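Local structure of BlEst2 (Bacillus licheniformis, 6WPX) at residues P48-V53 / L262-F267. The protein is probably an ester-bond hydrolase of the alpha/beta-hydrolase type, a bacterial lipase captured here in its propeptide form, whose C-terminal domain is autoinhibitory. Sequence-based numbering, arbitrary orientation.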
# COMPACT_ATOMS: atom_id res chain seq x y z
N PRO A 48 13.23 7.30 27.38
CA PRO A 48 11.79 7.10 27.64
C PRO A 48 11.34 5.68 27.29
O PRO A 48 11.96 5.06 26.41
CB PRO A 48 11.11 8.14 26.72
CG PRO A 48 12.19 9.17 26.45
CD PRO A 48 13.44 8.34 26.34
N PRO A 49 10.30 5.12 27.94
CA PRO A 49 9.83 3.79 27.54
C PRO A 49 9.28 3.83 26.10
O PRO A 49 8.83 4.87 25.62
CB PRO A 49 8.69 3.50 28.53
CG PRO A 49 8.92 4.50 29.69
CD PRO A 49 9.45 5.70 29.01
N ILE A 50 9.35 2.69 25.41
CA ILE A 50 8.85 2.63 24.03
C ILE A 50 7.56 1.87 23.99
O ILE A 50 7.49 0.76 24.49
CB ILE A 50 9.88 1.99 23.06
CG1 ILE A 50 11.25 2.69 23.10
CG2 ILE A 50 9.32 1.93 21.64
CD1 ILE A 50 12.39 1.75 22.67
N VAL A 51 6.56 2.43 23.31
CA VAL A 51 5.31 1.73 23.05
C VAL A 51 5.37 1.29 21.59
O VAL A 51 5.46 2.13 20.69
CB VAL A 51 4.05 2.56 23.37
CG1 VAL A 51 2.78 1.81 22.94
CG2 VAL A 51 4.00 2.90 24.84
N PHE A 52 5.34 -0.03 21.36
CA PHE A 52 5.39 -0.62 20.02
C PHE A 52 3.99 -0.80 19.50
O PHE A 52 3.15 -1.40 20.18
CB PHE A 52 6.19 -1.92 20.02
CG PHE A 52 7.67 -1.68 20.23
CD1 PHE A 52 8.51 -1.40 19.15
CD2 PHE A 52 8.23 -1.73 21.51
CE1 PHE A 52 9.88 -1.19 19.34
CE2 PHE A 52 9.61 -1.55 21.69
CZ PHE A 52 10.42 -1.28 20.61
N VAL A 53 3.72 -0.21 18.32
CA VAL A 53 2.39 -0.20 17.70
C VAL A 53 2.41 -0.96 16.38
O VAL A 53 3.12 -0.58 15.45
CB VAL A 53 1.82 1.24 17.57
CG1 VAL A 53 0.37 1.22 17.02
CG2 VAL A 53 1.86 1.98 18.90
N LEU A 262 17.64 -6.04 13.20
CA LEU A 262 17.92 -5.24 12.03
C LEU A 262 17.68 -3.75 12.25
O LEU A 262 18.54 -2.95 11.89
CB LEU A 262 17.08 -5.73 10.81
CG LEU A 262 17.33 -7.19 10.30
CD1 LEU A 262 16.45 -7.49 9.07
CD2 LEU A 262 18.81 -7.42 9.91
N THR A 263 16.54 -3.36 12.81
CA THR A 263 16.20 -1.93 12.88
C THR A 263 16.26 -1.29 14.25
O THR A 263 16.43 -0.07 14.29
CB THR A 263 14.85 -1.65 12.23
OG1 THR A 263 13.86 -2.45 12.87
CG2 THR A 263 14.89 -1.90 10.71
N PHE A 264 16.15 -2.05 15.37
CA PHE A 264 16.30 -1.38 16.66
C PHE A 264 17.63 -0.60 16.73
O PHE A 264 17.58 0.57 17.12
CB PHE A 264 16.18 -2.33 17.87
CG PHE A 264 16.15 -1.56 19.17
CD1 PHE A 264 17.33 -1.19 19.81
CD2 PHE A 264 14.93 -1.17 19.74
CE1 PHE A 264 17.31 -0.40 20.96
CE2 PHE A 264 14.91 -0.39 20.90
CZ PHE A 264 16.11 -0.02 21.51
N PRO A 265 18.81 -1.16 16.38
CA PRO A 265 20.05 -0.36 16.46
C PRO A 265 20.01 0.88 15.55
O PRO A 265 20.63 1.90 15.88
CB PRO A 265 21.14 -1.34 16.00
CG PRO A 265 20.57 -2.67 16.10
CD PRO A 265 19.12 -2.53 15.86
N VAL A 266 19.22 0.81 14.43
CA VAL A 266 19.09 1.89 13.46
C VAL A 266 18.24 3.03 14.03
O VAL A 266 18.65 4.17 13.95
CB VAL A 266 18.58 1.41 12.07
CG1 VAL A 266 18.45 2.60 11.10
CG2 VAL A 266 19.50 0.32 11.49
N PHE A 267 17.08 2.73 14.62
CA PHE A 267 16.29 3.83 15.18
C PHE A 267 16.69 4.16 16.62
O PHE A 267 16.21 5.15 17.13
CB PHE A 267 14.77 3.60 15.03
CG PHE A 267 14.16 2.40 15.72
CD1 PHE A 267 13.99 2.39 17.11
CD2 PHE A 267 13.66 1.33 14.98
CE1 PHE A 267 13.41 1.29 17.74
CE2 PHE A 267 13.08 0.23 15.62
CZ PHE A 267 12.95 0.23 17.00
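Ile50 and Phe52 of strand 50-53 reach across to Phe264 and Phe267 of helix 260-267 in two separate apolar touches, side-chain ends only: the closest CA atoms across the contact, those of Ile50 and Phe264, are 11.2 Å apart. In the first, the terminal methyl CD1 of Ile50 lies 3.8 Å from CE2 of Phe264, arriving at the ring's edge near its plane. Ile50 turns CG1 away from its own carbonyl carbon (chi1 -55°) and extends on to CD1, which carries the methyl out to the helix. Its other branch, CG2, stays behind and lies against one face of the Phe52 ring, 3.4 Å above the plane and toward the rim. The same isoleucine thereby touches both Phe264 and Phe52. In the second touch, CE1 of Phe52 comes 4.1 Å from CZ of Phe267; CZ of Phe267 lies at the edge of the Phe52 ring, near its plane, whereas CE1 of Phe52 approaches the Phe267 ring obliquely. With CG between its backbone N and carbonyl carbon (chi1 62°), Phe267 lays one face of its ring over CA of Phe264, 3.7 Å above the plane and toward the rim. All four side chains are buried, and the contact is purely apolar. Strand 50-53 runs between parallel strands 80-83 and 113-118 in the mixed sheet of the alpha/beta-hydrolase domain. Phe52 also meets the rings of Trp63 and, nearly parallel, Phe82. Met69 of helix 69-75 touches Phe52, Phe264 and Phe267, joining that helix and helix 260-267 to the hydrophobic layer on this strand.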